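Local coordinates for protein alpha-L-arabinofuranosidase B (Aspergillus kawachii, PDB 6SXT) that hydrolyses terminal non-reducing alpha-L-arabinofuranosyl residues from arabinoxylan, arabinan and arabinogalactan, acting as a secreted retaining glycosidase with an arabinose-binding domain, at residues A66-C70 against A426-G430; A105-A110 against Y120-M124; V333-T339 against S474-A480; A454-G458 against S468-D472. All coordinates share one frame; numbering follows the deposited sequence.

Contact 1. Residues A66-C70 against A426-G430; sequences ANTTC and AALNG. With NAG (2-acetamido-2-deoxy-beta-D-glucopyranose), chain D.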
# COMPACT_ATOMS: atom_id res chain seq x y z
N ALA A 66 8.01 9.79 -15.61
CA ALA A 66 9.32 10.47 -15.52
C ALA A 66 9.11 11.94 -15.15
O ALA A 66 8.22 12.62 -15.70
CB ALA A 66 10.06 10.34 -16.81
N ASN A 67 9.88 12.46 -14.19
CA ASN A 67 9.85 13.90 -13.85
C ASN A 67 8.47 14.33 -13.39
O ASN A 67 8.10 15.47 -13.61
CB ASN A 67 10.32 14.79 -15.01
CG ASN A 67 11.65 14.35 -15.48
OD1 ASN A 67 11.73 13.64 -16.48
ND2 ASN A 67 12.67 14.74 -14.73
N THR A 68 7.71 13.43 -12.76
CA THR A 68 6.42 13.77 -12.16
C THR A 68 6.08 12.70 -11.15
O THR A 68 6.99 11.93 -10.76
CB THR A 68 5.36 13.99 -13.25
OG1 THR A 68 4.18 14.56 -12.68
CG2 THR A 68 4.99 12.75 -14.05
N THR A 69 4.82 12.69 -10.77
CA THR A 69 4.25 11.75 -9.80
C THR A 69 3.12 10.99 -10.48
O THR A 69 2.47 11.55 -11.37
CB THR A 69 3.76 12.47 -8.54
OG1 THR A 69 2.76 13.42 -8.93
CG2 THR A 69 4.93 13.09 -7.82
N CYS A 70 2.89 9.77 -10.03
CA CYS A 70 1.81 8.95 -10.62
C CYS A 70 0.97 8.33 -9.53
O CYS A 70 1.49 7.93 -8.47
CB CYS A 70 2.37 7.86 -11.50
SG CYS A 70 2.74 8.45 -13.18
N ALA A 426 15.65 9.97 -7.73
CA ALA A 426 16.28 10.96 -8.63
C ALA A 426 15.38 12.20 -8.67
O ALA A 426 14.18 12.11 -8.94
CB ALA A 426 16.48 10.31 -10.00
N ALA A 427 15.93 13.41 -8.47
CA ALA A 427 15.11 14.61 -8.32
C ALA A 427 14.17 14.78 -9.51
O ALA A 427 14.59 14.61 -10.68
CB ALA A 427 15.97 15.86 -8.18
N LEU A 428 12.96 15.19 -9.23
CA LEU A 428 11.96 15.40 -10.30
C LEU A 428 12.42 16.48 -11.27
O LEU A 428 12.03 16.42 -12.45
CB LEU A 428 10.60 15.70 -9.73
CG LEU A 428 9.97 14.63 -8.85
CD1 LEU A 428 8.49 14.94 -8.63
CD2 LEU A 428 10.15 13.23 -9.41
N ASN A 429 13.22 17.48 -10.83
CA ASN A 429 13.74 18.50 -11.77
C ASN A 429 15.16 18.20 -12.21
O ASN A 429 15.77 19.07 -12.84
CB ASN A 429 13.59 19.90 -11.15
CG ASN A 429 14.58 20.15 -10.05
OD1 ASN A 429 15.39 19.28 -9.76
ND2 ASN A 429 14.46 21.33 -9.45
N GLY A 430 15.73 17.05 -11.89
CA GLY A 430 17.10 16.67 -12.25
C GLY A 430 18.20 17.31 -11.41
O GLY A 430 19.33 17.01 -11.66
C1 NAG D . 14.00 14.34 -15.08
C2 NAG D . 14.92 15.49 -15.47
C3 NAG D . 16.31 14.96 -15.85
C4 NAG D . 16.86 14.03 -14.76
C5 NAG D . 15.81 13.05 -14.24
C6 NAG D . 16.28 12.31 -12.97
C7 NAG D . 13.62 17.42 -16.29
C8 NAG D . 12.99 18.09 -17.46
N2 NAG D . 14.31 16.30 -16.54
O3 NAG D . 17.25 16.06 -16.10
O4 NAG D . 18.05 13.37 -15.21
O5 NAG D . 14.55 13.67 -13.93
O6 NAG D . 16.63 13.28 -11.93
O7 NAG D . 13.53 17.89 -15.16
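The backbones of A66-C70 and A426-G430 come nearest at N67 and L428, whose CA atoms lie 4.4 Å apart, in a meeting of two loops without strand pairing. A427 to G430 forms a type I beta turn, and N67 sits in the left-handed region of backbone space (phi 60°), which asparagine tolerates better than most residues. One hydrogen bond crosses between the loops: N67 ND2 donates to L428 O over 2.9 Å, almost straight. That oxygen lies in the plane of the N67 amide, while the amide nitrogen stands above the L428 carbonyl plane.

The same ND2 is bonded covalently to C1 of the N-acetylglucosamine, so its remaining N-H is the one used here. N67, T68 and T69 make up the Asn-X-Thr sequon. The sugar lies against the turn, its O6 donating to A427 O at 2.7 Å. A426 CB lies 3.5 Å from the same O6; G430 CA comes 3.4 Å from it, and the positive phi of G430 suits glycine. L428, with CG anti to its carbonyl carbon (chi1 -61°), reaches along the other loop: CD2 lies 3.7 Å from T68 O, and CD1 meets T69 CG2 at 4.1 Å, the two side chains crossing at about a right angle.

The contact joins the catalytic and arabinose-binding domains. Helix 469-472 flanks it, F469 touching both T69 and L428 while N470 ND2 bonds to N67 O; T69 OG1 pairs with N457 OD1, and C65-C70 ties the first loop between helix 58-64 and strand 70-75.

Contact 2. Residues A105-A110 against Y120-M124; sequences ASAIGA and YGVFM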
# COMPACT_ATOMS: atom_id res chain seq x y z
N ALA A 105 -3.66 5.28 -4.57
CA ALA A 105 -2.28 4.88 -4.25
C ALA A 105 -1.29 5.49 -5.20
O ALA A 105 -1.54 5.60 -6.41
CB ALA A 105 -2.16 3.37 -4.25
N SER A 106 -0.08 5.73 -4.69
CA SER A 106 1.10 5.97 -5.52
C SER A 106 1.28 4.78 -6.46
O SER A 106 0.99 3.66 -6.07
CB SER A 106 2.31 6.08 -4.61
OG SER A 106 3.50 6.16 -5.37
N ALA A 107 1.87 5.04 -7.61
CA ALA A 107 2.28 3.93 -8.49
C ALA A 107 3.63 3.34 -8.11
O ALA A 107 3.96 2.27 -8.61
CB ALA A 107 2.35 4.44 -9.88
N ILE A 108 4.37 3.90 -7.15
CA ILE A 108 5.80 3.51 -6.95
C ILE A 108 6.12 3.14 -5.51
O ILE A 108 7.31 3.01 -5.20
CB ILE A 108 6.76 4.61 -7.46
CG1 ILE A 108 6.60 5.97 -6.77
CG2 ILE A 108 6.62 4.73 -8.96
CD1 ILE A 108 7.68 6.96 -7.02
N GLY A 109 5.13 2.94 -4.66
CA GLY A 109 5.43 2.60 -3.27
C GLY A 109 5.76 1.13 -3.05
O GLY A 109 6.24 0.80 -1.97
N ALA A 110 5.53 0.25 -4.03
CA ALA A 110 5.69 -1.20 -3.82
C ALA A 110 6.41 -1.83 -5.00
O ALA A 110 5.89 -2.74 -5.65
CB ALA A 110 4.36 -1.83 -3.58
N TYR A 120 5.27 -3.26 -10.19
CA TYR A 120 4.81 -2.36 -9.11
C TYR A 120 3.52 -2.86 -8.50
O TYR A 120 2.56 -3.11 -9.26
CB TYR A 120 4.62 -0.97 -9.70
CG TYR A 120 5.91 -0.31 -10.11
CD1 TYR A 120 6.79 0.16 -9.14
CD2 TYR A 120 6.28 -0.20 -11.45
CE1 TYR A 120 7.97 0.81 -9.50
CE2 TYR A 120 7.44 0.46 -11.82
CZ TYR A 120 8.30 0.96 -10.84
OH TYR A 120 9.48 1.55 -11.22
N GLY A 121 3.50 -2.99 -7.17
CA GLY A 121 2.28 -3.27 -6.42
C GLY A 121 1.57 -2.02 -5.98
O GLY A 121 1.97 -0.92 -6.33
N VAL A 122 0.54 -2.22 -5.19
CA VAL A 122 -0.35 -1.13 -4.74
C VAL A 122 -0.09 -0.89 -3.25
O VAL A 122 -0.59 -1.63 -2.43
CB VAL A 122 -1.82 -1.45 -5.01
CG1 VAL A 122 -2.71 -0.26 -4.67
CG2 VAL A 122 -2.01 -1.87 -6.45
N PHE A 123 0.71 0.12 -2.95
CA PHE A 123 1.09 0.46 -1.57
C PHE A 123 0.05 1.44 -1.04
O PHE A 123 -0.07 2.56 -1.57
CB PHE A 123 2.47 1.09 -1.55
CG PHE A 123 3.08 1.26 -0.19
CD1 PHE A 123 2.75 2.36 0.61
CD2 PHE A 123 4.03 0.36 0.26
CE1 PHE A 123 3.34 2.52 1.86
CE2 PHE A 123 4.64 0.54 1.50
CZ PHE A 123 4.33 1.65 2.27
N MET A 124 -0.68 1.03 -0.03
CA MET A 124 -1.84 1.80 0.43
C MET A 124 -1.55 2.32 1.84
O MET A 124 -1.35 1.54 2.76
CB MET A 124 -3.09 0.94 0.43
CG MET A 124 -3.35 0.37 -0.99
SD MET A 124 -4.81 -0.64 -1.17
CE MET A 124 -6.04 0.64 -1.10
O HOH W 1 2.23 1.74 -4.81
O HOH W 2 0.23 5.30 -1.84
O HOH W 3 4.42 0.37 -6.61
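Y120 and G121 of strand 117-124 meet A107 and A110 where the chain turns a corner in the beta-sandwich of the catalytic domain, between strand 105-106 and strand 111-114. An ST turn shapes the start of this corner: S106 OG accepts from I108 N, a role suited to a short hydroxyl side chain.

The tyrosine can be followed outward. With chi1 at -69°, CG stands anti to the carbonyl carbon, which sends the ring past A107. CB lies 3.5 Å from A107 O, and CG and CD1 pass the same oxygen, which approaches the ring obliquely. CD1 also nears I108 CA, and CE1 touches I108 CG2 at 4.2 Å, the two side chains running side by side in the same direction. At the tip, OH bonds to D62 of helix 58-64; tyrosine suits the place, its ring packing along the corner and its hydroxyl reaching a helix carboxylate.

Further along the strand, F123 CB packs against the backbone of G109, 3.6 Å from G109 C, a closeness that glycine permits. A110 CB lies at the edge of the F123 ring, near its plane, and the ring itself stacks on H155 and meets W438 edge-to-face. A105 CB touches V122 CG1 at 3.7 Å.

Between the backbones, ordered waters take the place of most direct bonds. One is shared by S106 O, G109 N, G121 O and F123 N; another joins A107 O, A110 N and G121 O; a third spans S106 N and F123 O. The direct bond is G121 N to A110 O, 2.8 Å long and nearly straight at 177°.

Contact 3. Residues V333-T339 against S474-A480; sequences VVSLRVT and SFEIETA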
# COMPACT_ATOMS: atom_id res chain seq x y z
N VAL A 333 27.16 12.93 6.69
CA VAL A 333 26.49 14.17 7.14
C VAL A 333 26.33 15.10 5.96
O VAL A 333 27.31 15.30 5.24
CB VAL A 333 27.29 14.84 8.28
CG1 VAL A 333 26.44 15.90 8.95
CG2 VAL A 333 27.76 13.79 9.27
N VAL A 334 25.15 15.64 5.76
CA VAL A 334 24.84 16.42 4.55
C VAL A 334 24.14 17.71 4.91
O VAL A 334 23.52 17.80 5.98
CB VAL A 334 23.95 15.60 3.57
CG1 VAL A 334 24.63 14.30 3.19
CG2 VAL A 334 22.57 15.37 4.14
N SER A 335 24.12 18.64 3.95
CA SER A 335 23.17 19.74 3.95
C SER A 335 22.38 19.60 2.64
O SER A 335 22.92 19.06 1.66
CB SER A 335 23.84 21.12 4.09
OG SER A 335 24.45 21.19 5.40
N LEU A 336 21.15 20.04 2.67
CA LEU A 336 20.19 19.82 1.54
C LEU A 336 19.77 21.21 1.07
O LEU A 336 19.05 21.96 1.78
CB LEU A 336 19.01 18.96 2.04
CG LEU A 336 19.41 17.55 2.45
CD1 LEU A 336 18.28 16.86 3.17
CD2 LEU A 336 19.85 16.71 1.25
N ARG A 337 20.14 21.53 -0.16
CA ARG A 337 19.95 22.89 -0.72
C ARG A 337 18.71 22.96 -1.60
O ARG A 337 18.52 22.04 -2.43
CB ARG A 337 21.17 23.31 -1.53
CG ARG A 337 21.08 24.78 -1.92
CD ARG A 337 22.34 25.30 -2.61
NE ARG A 337 22.65 24.54 -3.81
CZ ARG A 337 22.04 24.67 -4.98
NH1 ARG A 337 21.07 25.53 -5.14
NH2 ARG A 337 22.44 23.93 -6.00
N VAL A 338 17.89 23.96 -1.37
CA VAL A 338 16.70 24.27 -2.20
C VAL A 338 17.12 24.56 -3.63
O VAL A 338 18.17 25.23 -3.86
CB VAL A 338 15.92 25.42 -1.57
CG1 VAL A 338 14.82 25.92 -2.47
CG2 VAL A 338 15.33 25.03 -0.24
N THR A 339 16.34 24.08 -4.61
CA THR A 339 16.70 24.26 -6.04
C THR A 339 15.65 25.12 -6.73
O THR A 339 15.88 25.46 -7.90
CB THR A 339 16.90 22.92 -6.78
OG1 THR A 339 15.61 22.29 -6.88
CG2 THR A 339 17.93 22.06 -6.12
N SER A 474 12.83 19.02 -4.99
CA SER A 474 14.15 18.64 -5.49
C SER A 474 15.20 19.39 -4.66
O SER A 474 15.11 20.65 -4.58
CB SER A 474 14.29 18.95 -6.95
OG SER A 474 13.33 18.17 -7.72
N PHE A 475 16.13 18.66 -4.09
CA PHE A 475 17.18 19.24 -3.20
C PHE A 475 18.53 18.73 -3.62
O PHE A 475 18.72 17.53 -3.84
CB PHE A 475 16.91 18.87 -1.75
CG PHE A 475 15.59 19.37 -1.28
CD1 PHE A 475 15.41 20.66 -0.77
CD2 PHE A 475 14.46 18.57 -1.40
CE1 PHE A 475 14.19 21.09 -0.34
CE2 PHE A 475 13.23 19.02 -0.97
CZ PHE A 475 13.07 20.27 -0.43
N GLU A 476 19.53 19.61 -3.69
CA GLU A 476 20.92 19.20 -3.94
C GLU A 476 21.57 18.76 -2.65
O GLU A 476 21.40 19.44 -1.61
CB GLU A 476 21.70 20.34 -4.58
CG GLU A 476 21.36 20.56 -6.04
CD GLU A 476 21.99 19.57 -7.01
OE1 GLU A 476 22.66 18.61 -6.59
OE2 GLU A 476 21.80 19.79 -8.22
N ILE A 477 22.32 17.69 -2.70
CA ILE A 477 23.04 17.10 -1.55
C ILE A 477 24.42 17.76 -1.54
O ILE A 477 25.17 17.60 -2.51
CB ILE A 477 23.15 15.58 -1.64
CG1 ILE A 477 21.80 14.90 -1.80
CG2 ILE A 477 23.93 15.04 -0.45
CD1 ILE A 477 21.90 13.47 -2.27
N GLU A 478 24.69 18.47 -0.45
CA GLU A 478 25.96 19.20 -0.30
C GLU A 478 26.67 18.73 0.96
O GLU A 478 26.07 18.13 1.83
CB GLU A 478 25.68 20.70 -0.37
CG GLU A 478 25.38 21.05 -1.80
CD GLU A 478 25.12 22.48 -2.14
OE1 GLU A 478 25.29 23.34 -1.22
OE2 GLU A 478 24.75 22.69 -3.30
N THR A 479 27.97 19.03 1.00
CA THR A 479 28.76 18.92 2.24
C THR A 479 28.01 19.60 3.40
O THR A 479 27.47 20.68 3.20
CB THR A 479 30.10 19.66 2.04
OG1 THR A 479 30.72 19.14 0.86
CG2 THR A 479 31.03 19.48 3.21
N ALA A 480 27.97 18.95 4.55
CA ALA A 480 27.32 19.52 5.75
C ALA A 480 28.07 20.80 6.18
O ALA A 480 29.31 20.83 6.19
CB ALA A 480 27.30 18.53 6.85
O HOH W 4 29.66 16.58 4.97
O HOH W 5 21.24 22.63 -8.80
O HOH W 6 13.70 22.91 -3.88
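S335 with E478 and R337 with E476 are the hydrogen-bonded pairs that join strands 333-338 and 475-479, antiparallel at 148° between their directions, with L336 opposite I477 as the non-hydrogen-bonded pair between them. S335 N donates to E478 O (2.9 Å) and R337 N to E476 O (2.8 Å), each bond answered by one running back.

Side chains divide by face. On one, R337 extends with CG anti to its backbone N (chi1 -171°) and then bends at chi3 (58°), which brings NE to E478 OE2 at 2.8 Å. This salt bridge lies in the guanidinium plane but meets the carboxylate from above its own plane. E478 OE1 has a second partner in Y347, and R337 NH1 bonds to T344 O. NH2 rests 3.5 Å from E476 CG, and a water, weakly bonded to NH2, links it to E476 OE2.

The other face is apolar: L336 CD2 lies 4.0 Å from I477 CG1, and V338 CG2 runs beside F475 CE1. Near the strand's start V334 CG1 meets I477 CG2. F475 and V338 also touch H447, a substrate-binding residue. At one end T339 OG1 donates to S474 O (2.9 Å); at the other a water bridges V333 O and A480 N.

These are the first and last strands of the arabinose-binding domain, and their pairing brings its two ends together, as in beta-trefoil folds.

Contact 4. Residues A454-G458 against S468-D472; sequences AASNG and SFNND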
# COMPACT_ATOMS: atom_id res chain seq x y z
N ALA A 454 5.40 17.01 4.06
CA ALA A 454 5.30 15.80 3.21
C ALA A 454 4.10 16.06 2.30
O ALA A 454 2.96 15.90 2.73
CB ALA A 454 5.16 14.58 4.07
N ALA A 455 4.37 16.61 1.13
CA ALA A 455 3.33 17.13 0.22
C ALA A 455 3.15 16.17 -0.96
O ALA A 455 4.14 15.60 -1.46
CB ALA A 455 3.71 18.48 -0.33
N SER A 456 1.91 16.11 -1.43
CA SER A 456 1.56 15.45 -2.69
C SER A 456 1.50 16.48 -3.82
O SER A 456 1.32 17.68 -3.59
CB SER A 456 0.32 14.63 -2.53
OG SER A 456 -0.81 15.43 -2.17
N ASN A 457 1.58 15.98 -5.05
CA ASN A 457 1.53 16.77 -6.29
C ASN A 457 0.05 17.02 -6.59
O ASN A 457 -0.56 16.23 -7.32
CB ASN A 457 2.29 16.06 -7.40
CG ASN A 457 2.51 16.83 -8.69
OD1 ASN A 457 3.02 16.27 -9.69
ND2 ASN A 457 2.22 18.10 -8.65
N GLY A 458 -0.52 18.08 -6.01
CA GLY A 458 -1.96 18.24 -5.90
C GLY A 458 -2.52 17.48 -4.73
O GLY A 458 -2.00 16.42 -4.38
N SER A 468 4.97 24.78 -8.83
CA SER A 468 6.40 24.67 -8.46
C SER A 468 6.63 23.33 -7.73
O SER A 468 7.65 23.21 -7.09
CB SER A 468 6.83 25.85 -7.55
OG SER A 468 8.22 25.96 -7.50
N PHE A 469 5.77 22.34 -7.93
CA PHE A 469 5.88 21.08 -7.15
C PHE A 469 7.23 20.44 -7.45
O PHE A 469 7.98 20.11 -6.52
CB PHE A 469 4.72 20.11 -7.43
CG PHE A 469 4.90 18.87 -6.60
CD1 PHE A 469 4.45 18.80 -5.30
CD2 PHE A 469 5.54 17.77 -7.15
CE1 PHE A 469 4.60 17.63 -4.57
CE2 PHE A 469 5.71 16.61 -6.40
CZ PHE A 469 5.24 16.55 -5.11
N ASN A 470 7.53 20.18 -8.71
CA ASN A 470 8.75 19.45 -9.08
C ASN A 470 9.97 20.18 -8.48
O ASN A 470 10.88 19.52 -7.98
CB ASN A 470 8.91 19.30 -10.58
CG ASN A 470 8.01 18.22 -11.17
OD1 ASN A 470 7.12 17.70 -10.50
ND2 ASN A 470 8.31 17.91 -12.42
N ASN A 471 10.05 21.50 -8.63
CA ASN A 471 11.23 22.23 -8.08
C ASN A 471 11.24 22.16 -6.55
O ASN A 471 12.35 21.91 -5.97
CB ASN A 471 11.21 23.68 -8.58
CG ASN A 471 11.60 23.78 -10.03
OD1 ASN A 471 12.34 22.96 -10.57
ND2 ASN A 471 11.18 24.88 -10.65
N ASP A 472 10.09 22.29 -5.92
CA ASP A 472 9.96 22.40 -4.44
C ASP A 472 10.19 21.05 -3.75
O ASP A 472 10.33 21.06 -2.53
CB ASP A 472 8.63 22.98 -4.00
CG ASP A 472 8.33 24.41 -4.47
OD1 ASP A 472 9.25 25.04 -5.09
OD2 ASP A 472 7.19 24.82 -4.23
O HOH W 7 4.90 17.10 -11.90
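N457 lies over the F469 ring in the beta-trefoil arabinose-binding domain, where the loop after strand 451-455 meets the short helix 469-472 that carries the substrate-binding residue D472. Its CB stands over the middle of the ring in a CH-pi contact, 3.6 Å from the centroid and 10° off the normal. The carboxamide continues the stack, with amide and ring planes 7° apart; ND2 reaches 3.4 Å from F469 CB. Asparagine suits this place because it offers a flat face to the ring and polar atoms for bonding.

F469 gets there with CG anti to its own nitrogen (chi1 -180°), which thrusts the ring out from the helix toward the loop. A455 O comes at the ring edge, in plane, 3.7 Å from F469 CE1. The phenylalanine also touches Y444 and R446 of strand 444-448, and R446 forms a salt bridge with D472 OD2.

No direct hydrogen bond crosses between the segments. A water donates to N457 OD1 and to N470 OD1, at 3.0 and 2.7 Å. N457 OD1 also bonds to T69, and N470 ND2 to N67, both in the catalytic domain. S468 OG donates to D472 OD1 at 2.8 Å, approaching from above the carboxylate plane.

From the N terminus, residues 66-70 open the long loop that contact 1 closes at 426-430. Within that span contact 2 closes a short loop, 105-110 to 120-124, in the catalytic domain; C70 O bonds to A107 N, joining the two. Strand 333-338, the first of the arabinose-binding domain, comes before contact 1 has closed, so contacts 1 and 3 cross in sequence. Contact 4 lies wholly after contact 1 and within the span of contact 3, its helix 469-472 leading directly into strand 475-479. N429 ND2 reaches both T339 OG1 and N471 OD1, connecting contact 1 to contacts 3 and 4; the 66-70 loop brings in the catalytic domain, while contact 2 stays apart from both.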